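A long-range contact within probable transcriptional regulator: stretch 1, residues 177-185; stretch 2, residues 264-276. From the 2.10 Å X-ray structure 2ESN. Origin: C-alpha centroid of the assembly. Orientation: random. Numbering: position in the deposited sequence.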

ATOM      1  N   ARG C 177      -4.662 -37.085  -7.412  1.00 43.86           N
ATOM      2  CA  ARG C 177      -4.674 -36.839  -8.846  1.00 43.13           C
ATOM      3  C   ARG C 177      -5.917 -36.043  -9.284  1.00 39.75           C
ATOM      4  O   ARG C 177      -6.897 -35.890  -8.509  1.00 37.17           O
ATOM      5  CB  ARG C 177      -4.589 -38.180  -9.575  1.00 43.84           C
ATOM      6  CG  ARG C 177      -5.668 -39.202  -9.150  1.00 47.15           C
ATOM      7  CD  ARG C 177      -5.427 -40.549  -9.853  1.00 48.53           C
ATOM      8  NE  ARG C 177      -6.687 -41.304 -10.014  1.00 56.50           N
ATOM      9  CZ  ARG C 177      -7.195 -42.160  -9.117  1.00 60.59           C
ATOM     10  NH1 ARG C 177      -6.585 -42.406  -7.946  1.00 62.65           N
ATOM     11  NH2 ARG C 177      -8.353 -42.758  -9.384  1.00 61.97           N
ATOM     12  N   TYR C 178      -5.843 -35.505 -10.494  1.00 38.05           N
ATOM     13  CA  TYR C 178      -6.983 -34.876 -11.167  1.00 37.65           C
ATOM     14  C   TYR C 178      -7.827 -35.896 -11.929  1.00 36.94           C
ATOM     15  O   TYR C 178      -7.297 -36.897 -12.425  1.00 35.87           O
ATOM     16  CB  TYR C 178      -6.530 -33.830 -12.161  1.00 38.30           C
ATOM     17  CG  TYR C 178      -6.228 -32.496 -11.527  1.00 38.33           C
ATOM     18  CD1 TYR C 178      -5.110 -32.339 -10.712  1.00 43.64           C
ATOM     19  CD2 TYR C 178      -7.060 -31.384 -11.737  1.00 39.88           C
ATOM     20  CE1 TYR C 178      -4.843 -31.107 -10.074  1.00 42.69           C
ATOM     21  CE2 TYR C 178      -6.788 -30.142 -11.159  1.00 37.07           C
ATOM     22  CZ  TYR C 178      -5.678 -30.015 -10.321  1.00 41.19           C
ATOM     23  OH  TYR C 178      -5.396 -28.814  -9.701  1.00 41.18           O
ATOM     24  N   VAL C 179      -9.144 -35.637 -11.988  1.00 34.90           N
ATOM     25  CA  VAL C 179     -10.040 -36.410 -12.782  1.00 33.34           C
ATOM     26  C   VAL C 179     -10.946 -35.423 -13.534  1.00 32.91           C
ATOM     27  O   VAL C 179     -10.922 -34.263 -13.229  1.00 32.28           O
ATOM     28  CB  VAL C 179     -10.876 -37.407 -11.928  1.00 33.28           C
ATOM     29  CG1 VAL C 179      -9.996 -38.494 -11.341  1.00 33.27           C
ATOM     30  CG2 VAL C 179     -11.731 -36.684 -10.817  1.00 32.59           C
ATOM     31  N   VAL C 180     -11.671 -35.917 -14.542  1.00 32.17           N
ATOM     32  CA  VAL C 180     -12.632 -35.188 -15.369  1.00 30.63           C
ATOM     33  C   VAL C 180     -13.976 -35.577 -14.776  1.00 31.46           C
ATOM     34  O   VAL C 180     -14.257 -36.761 -14.563  1.00 29.07           O
ATOM     35  CB  VAL C 180     -12.544 -35.592 -16.864  1.00 31.09           C
ATOM     36  CG1 VAL C 180     -13.647 -34.899 -17.699  1.00 29.17           C
ATOM     37  CG2 VAL C 180     -11.169 -35.169 -17.415  1.00 28.86           C
ATOM     38  N   VAL C 181     -14.770 -34.540 -14.513  1.00 30.77           N
ATOM     39  CA  VAL C 181     -16.039 -34.623 -13.900  1.00 31.66           C
ATOM     40  C   VAL C 181     -17.052 -34.100 -14.901  1.00 30.66           C
ATOM     41  O   VAL C 181     -16.774 -33.120 -15.577  1.00 30.90           O
ATOM     42  CB  VAL C 181     -15.989 -33.669 -12.644  1.00 31.83           C
ATOM     43  CG1 VAL C 181     -17.339 -33.363 -12.148  1.00 32.42           C
ATOM     44  CG2 VAL C 181     -15.023 -34.244 -11.536  1.00 32.55           C
ATOM     45  N   ALA C 182     -18.201 -34.787 -15.031  1.00 31.60           N
ATOM     46  CA  ALA C 182     -19.364 -34.310 -15.803  1.00 31.05           C
ATOM     47  C   ALA C 182     -20.578 -34.586 -14.983  1.00 31.70           C
ATOM     48  O   ALA C 182     -20.509 -35.404 -14.087  1.00 29.75           O
ATOM     49  CB  ALA C 182     -19.490 -35.073 -17.085  1.00 31.63           C
ATOM     50  N   ARG C 183     -21.700 -33.923 -15.301  1.00 32.54           N
ATOM     51  CA  ARG C 183     -22.970 -34.354 -14.744  1.00 32.70           C
ATOM     52  C   ARG C 183     -23.119 -35.871 -14.996  1.00 33.28           C
ATOM     53  O   ARG C 183     -22.579 -36.437 -16.003  1.00 32.82           O
ATOM     54  CB  ARG C 183     -24.145 -33.566 -15.321  1.00 32.17           C
ATOM     55  CG  ARG C 183     -24.393 -33.708 -16.852  1.00 32.72           C
ATOM     56  CD  ARG C 183     -25.886 -33.682 -17.062  1.00 40.19           C
ATOM     57  NE  ARG C 183     -26.444 -32.404 -16.726  1.00 41.95           N
ATOM     58  CZ  ARG C 183     -27.439 -32.117 -15.895  1.00 41.09           C
ATOM     59  NH1 ARG C 183     -27.761 -30.840 -15.802  1.00 40.30           N
ATOM     60  NH2 ARG C 183     -28.086 -33.022 -15.176  1.00 39.69           N
ATOM     61  N   ARG C 184     -23.790 -36.549 -14.072  1.00 30.80           N
ATOM     62  CA  ARG C 184     -23.918 -37.986 -14.123  1.00 31.06           C
ATOM     63  C   ARG C 184     -24.537 -38.468 -15.445  1.00 30.94           C
ATOM     64  O   ARG C 184     -24.079 -39.443 -16.038  1.00 30.74           O
ATOM     65  CB  ARG C 184     -24.818 -38.477 -12.979  1.00 31.37           C
ATOM     66  CG  ARG C 184     -24.742 -40.043 -12.898  1.00 39.96           C
ATOM     67  CD  ARG C 184     -25.333 -40.587 -11.605  1.00 52.21           C
ATOM     68  NE  ARG C 184     -24.340 -40.385 -10.549  1.00 59.26           N
ATOM     69  CZ  ARG C 184     -24.493 -39.672  -9.434  1.00 58.05           C
ATOM     70  NH1 ARG C 184     -25.673 -39.088  -9.130  1.00 55.50           N
ATOM     71  NH2 ARG C 184     -23.432 -39.575  -8.625  1.00 53.74           N
ATOM     72  N   ASP C 185     -25.580 -37.799 -15.876  1.00 30.41           N
ATOM     73  CA  ASP C 185     -26.182 -38.087 -17.212  1.00 32.26           C
ATOM     74  C   ASP C 185     -25.864 -36.998 -18.261  1.00 31.84           C
ATOM     75  O   ASP C 185     -26.694 -36.186 -18.570  1.00 31.31           O
ATOM     76  CB  ASP C 185     -27.686 -38.203 -17.070  1.00 29.17           C
ATOM     77  CG  ASP C 185     -28.079 -39.369 -16.139  1.00 31.24           C
ATOM     78  OD1 ASP C 185     -27.406 -40.420 -16.076  1.00 35.32           O
ATOM     79  OD2 ASP C 185     -29.033 -39.202 -15.427  1.00 29.89           O
ATOM     80  N   ALA C 264     -23.673 -33.349  -5.880  1.00 34.45           N
ATOM     81  CA  ALA C 264     -23.849 -32.519  -7.095  1.00 33.66           C
ATOM     82  C   ALA C 264     -24.327 -33.355  -8.298  1.00 32.66           C
ATOM     83  O   ALA C 264     -24.514 -32.798  -9.384  1.00 34.44           O
ATOM     84  CB  ALA C 264     -22.578 -31.776  -7.438  1.00 34.06           C
ATOM     85  N   GLY C 265     -24.489 -34.662  -8.131  1.00 31.61           N
ATOM     86  CA  GLY C 265     -24.915 -35.557  -9.262  1.00 29.60           C
ATOM     87  C   GLY C 265     -23.801 -35.711 -10.315  1.00 30.97           C
ATOM     88  O   GLY C 265     -23.988 -35.312 -11.486  1.00 30.58           O
ATOM     89  N   LEU C 266     -22.651 -36.289  -9.944  1.00 29.95           N
ATOM     90  CA  LEU C 266     -21.507 -36.331 -10.909  1.00 30.78           C
ATOM     91  C   LEU C 266     -21.090 -37.692 -11.271  1.00 31.08           C
ATOM     92  O   LEU C 266     -21.243 -38.565 -10.441  1.00 30.45           O
ATOM     93  CB  LEU C 266     -20.243 -35.675 -10.284  1.00 30.72           C
ATOM     94  CG  LEU C 266     -20.496 -34.294  -9.670  1.00 30.28           C
ATOM     95  CD1 LEU C 266     -19.193 -33.755  -8.888  1.00 28.09           C
ATOM     96  CD2 LEU C 266     -21.007 -33.308 -10.730  1.00 25.02           C
ATOM     97  N   ALA C 267     -20.484 -37.824 -12.463  1.00 31.39           N
ATOM     98  CA  ALA C 267     -19.612 -38.921 -12.857  1.00 31.40           C
ATOM     99  C   ALA C 267     -18.115 -38.484 -12.882  1.00 32.36           C
ATOM    100  O   ALA C 267     -17.774 -37.347 -13.257  1.00 34.76           O
ATOM    101  CB  ALA C 267     -20.021 -39.392 -14.221  1.00 30.65           C
ATOM    102  N   LEU C 268     -17.233 -39.362 -12.469  1.00 31.85           N
ATOM    103  CA  LEU C 268     -15.818 -39.073 -12.422  1.00 31.88           C
ATOM    104  C   LEU C 268     -15.180 -40.038 -13.387  1.00 33.17           C
ATOM    105  O   LEU C 268     -15.505 -41.230 -13.343  1.00 31.70           O
ATOM    106  CB  LEU C 268     -15.260 -39.379 -11.028  1.00 32.04           C
ATOM    107  CG  LEU C 268     -15.404 -38.311  -9.920  1.00 33.24           C
ATOM    108  CD1 LEU C 268     -16.841 -37.895  -9.710  1.00 27.94           C
ATOM    109  CD2 LEU C 268     -14.788 -38.828  -8.558  1.00 31.71           C
ATOM    110  N   TYR C 269     -14.275 -39.519 -14.226  1.00 33.15           N
ATOM    111  CA  TYR C 269     -13.593 -40.289 -15.274  1.00 34.51           C
ATOM    112  C   TYR C 269     -12.107 -39.991 -15.266  1.00 36.68           C
ATOM    113  O   TYR C 269     -11.686 -38.894 -14.904  1.00 37.48           O
ATOM    114  CB  TYR C 269     -14.050 -39.828 -16.639  1.00 33.31           C
ATOM    115  CG  TYR C 269     -15.519 -40.015 -16.874  1.00 31.32           C
ATOM    116  CD1 TYR C 269     -16.072 -41.305 -16.959  1.00 31.26           C
ATOM    117  CD2 TYR C 269     -16.357 -38.918 -16.952  1.00 28.24           C
ATOM    118  CE1 TYR C 269     -17.440 -41.462 -17.182  1.00 31.51           C
ATOM    119  CE2 TYR C 269     -17.690 -39.057 -17.146  1.00 25.77           C
ATOM    120  CZ  TYR C 269     -18.243 -40.318 -17.276  1.00 28.40           C
ATOM    121  OH  TYR C 269     -19.617 -40.457 -17.519  1.00 29.72           O
ATOM    122  N   PRO C 270     -11.308 -40.968 -15.695  1.00 39.15           N
ATOM    123  CA  PRO C 270      -9.884 -40.664 -15.917  1.00 39.45           C
ATOM    124  C   PRO C 270      -9.745 -39.619 -17.016  1.00 39.84           C
ATOM    125  O   PRO C 270     -10.573 -39.558 -17.912  1.00 39.25           O
ATOM    126  CB  PRO C 270      -9.287 -42.011 -16.303  1.00 39.44           C
ATOM    127  CG  PRO C 270     -10.544 -42.860 -16.757  1.00 41.40           C
ATOM    128  CD  PRO C 270     -11.682 -42.378 -15.981  1.00 37.99           C
ATOM    129  N   ALA C 271      -8.743 -38.756 -16.906  1.00 39.77           N
ATOM    130  CA  ALA C 271      -8.484 -37.814 -17.959  1.00 41.35           C
ATOM    131  C   ALA C 271      -7.993 -38.563 -19.198  1.00 41.00           C
ATOM    132  O   ALA C 271      -7.169 -39.468 -19.063  1.00 42.85           O
ATOM    133  CB  ALA C 271      -7.439 -36.800 -17.518  1.00 40.18           C
ATOM    134  N   PRO C 272      -8.434 -38.151 -20.398  1.00 41.15           N
ATOM    135  CA  PRO C 272      -7.905 -38.689 -21.626  1.00 42.16           C
ATOM    136  C   PRO C 272      -6.525 -38.115 -22.077  1.00 42.98           C
ATOM    137  O   PRO C 272      -6.216 -38.141 -23.269  1.00 44.19           O
ATOM    138  CB  PRO C 272      -8.983 -38.284 -22.624  1.00 42.12           C
ATOM    139  CG  PRO C 272      -9.425 -36.975 -22.156  1.00 41.21           C
ATOM    140  CD  PRO C 272      -9.472 -37.127 -20.673  1.00 40.96           C
ATOM    141  N   PHE C 273      -5.722 -37.603 -21.147  1.00 43.00           N
ATOM    142  CA  PHE C 273      -4.363 -37.137 -21.421  1.00 42.41           C
ATOM    143  C   PHE C 273      -3.607 -37.261 -20.102  1.00 43.33           C
ATOM    144  O   PHE C 273      -4.207 -37.539 -19.043  1.00 42.90           O
ATOM    145  CB  PHE C 273      -4.356 -35.685 -21.955  1.00 41.97           C
ATOM    146  CG  PHE C 273      -5.210 -34.741 -21.178  1.00 39.80           C
ATOM    147  CD1 PHE C 273      -4.658 -33.923 -20.187  1.00 41.70           C
ATOM    148  CD2 PHE C 273      -6.567 -34.621 -21.444  1.00 40.26           C
ATOM    149  CE1 PHE C 273      -5.462 -33.034 -19.446  1.00 40.65           C
ATOM    150  CE2 PHE C 273      -7.387 -33.719 -20.700  1.00 39.14           C
ATOM    151  CZ  PHE C 273      -6.840 -32.948 -19.697  1.00 38.71           C
ATOM    152  N   ASP C 274      -2.295 -37.070 -20.153  1.00 43.75           N
ATOM    153  CA  ASP C 274      -1.445 -37.308 -18.981  1.00 44.62           C
ATOM    154  C   ASP C 274      -1.474 -36.071 -18.110  1.00 42.66           C
ATOM    155  O   ASP C 274      -1.194 -34.986 -18.604  1.00 42.66           O
ATOM    156  CB  ASP C 274       0.035 -37.582 -19.394  1.00 45.22           C
ATOM    157  CG  ASP C 274       0.196 -38.834 -20.271  1.00 50.06           C
ATOM    158  OD1 ASP C 274      -0.620 -39.789 -20.119  1.00 47.77           O
ATOM    159  OD2 ASP C 274       1.155 -38.854 -21.112  1.00 55.92           O
ATOM    160  N   ILE C 275      -1.764 -36.246 -16.821  1.00 42.61           N
ATOM    161  CA  ILE C 275      -1.611 -35.154 -15.838  1.00 42.37           C
ATOM    162  C   ILE C 275      -0.792 -35.673 -14.692  1.00 42.46           C
ATOM    163  O   ILE C 275      -1.141 -36.682 -14.119  1.00 43.48           O
ATOM    164  CB  ILE C 275      -2.990 -34.684 -15.256  1.00 43.03           C
ATOM    165  CG1 ILE C 275      -4.018 -34.427 -16.373  1.00 41.52           C
ATOM    166  CG2 ILE C 275      -2.799 -33.415 -14.426  1.00 42.14           C
ATOM    167  CD1 ILE C 275      -5.568 -34.385 -15.862  1.00 42.86           C
ATOM    168  N   PRO C 276       0.348 -35.023 -14.363  1.00 43.86           N
ATOM    169  CA  PRO C 276       1.027 -35.406 -13.103  1.00 43.62           C
ATOM    170  C   PRO C 276       0.121 -35.374 -11.847  1.00 43.93           C
ATOM    171  O   PRO C 276      -0.740 -34.493 -11.739  1.00 43.64           O
ATOM    172  CB  PRO C 276       2.147 -34.364 -12.946  1.00 43.08           C
ATOM    173  CG  PRO C 276       2.177 -33.511 -14.220  1.00 44.23           C
ATOM    174  CD  PRO C 276       1.102 -34.017 -15.155  1.00 43.55           C
TER
HETATM  175  O   HOH W   1      -3.301 -35.891 -11.565  1.00 33.25           O
HETATM  176  O   HOH W   2      -7.058 -39.085 -14.434  1.00 44.64           O
HETATM  177  O   HOH W   3     -21.413 -38.467 -17.622  1.00 32.19           O

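Segments far apart in sequence are often joined by a short antiparallel β-ladder, with the backbone supplying the bonds and the side chains filling the two faces. Here the touching residues are at least 81 positions apart, and the two stretches bury 755 Å² between them.

The second stretch enters the ladder from a helix. Gly265, the first residue to leave helical geometry, closes a Schellman motif with positive phi, a conformation that favours glycine. Gly265 O accepts a hydrogen bond from Arg184 N at 2.9 Å, just beyond the end of the first strand. The Arg184 side chain, extended through chi1 and chi2 and turning at chi3, runs alongside this turn: one face of its guanidinium lies over Leu266 N and Gly265 C, and Arg184 NH2 comes within 3.0 Å of Leu266 O.

Leu266 sits opposite Arg183 in a non-hydrogen-bonded pair whose side chains diverge. Although its CA-to-CB bond points away overall, the side chain is long enough for Leu266 CD1 to reach Val181 CG1 at 3.8 Å. Ala267 then pairs with Ala182 through two hydrogen bonds, Ala267 N to Ala182 O at 2.9 Å and Ala182 N to Ala267 O at 3.1 Å. Ala267 O also receives a CA-H...O contact from Val181 CA at 3.3 Å, typical of antiparallel strands.

Leu268 faces Val181 in the next non-hydrogen-bonded pair, their side chains on the same face of the sheet. Leu268 CG lies 4.1 Å from Val179 CG2 and 4.4 Å from Val181 CG2, so branched aliphatic groups pack against one another. Tyr269 returns to the face shared by Val180, Ala182 and Ala267. Tyr269 N donates to Val180 O at 2.8 Å, and Tyr269 O accepts from Val180 N at 3.0 Å. The small methyl of Ala182 lies at the edge of the tyrosine ring, Ala182 CB to Tyr269 CE2 4.4 Å. The hydroxyl reaches a water that lies 2.7 Å from Tyr269 OH and 2.8 Å from Arg183 O, linking the two.

Past Tyr269 direct backbone pairing gives way to packing and water. Val180, buried and with chi1 in the t well, places Val180 CG2 4.1 Å from Ala271 CB and 4.2 Å from Pro272 CD. One water accepts from Ala271 N and donates to Tyr178 O, both at 3.0 Å. Ile275 points toward the first stretch, bringing Ile275 CD1 within 3.9 Å of Tyr178 CB. A final water accepts from Tyr178 N at 2.8 Å and donates to Pro276 O at 2.9 Å, extending the link beyond the ladder.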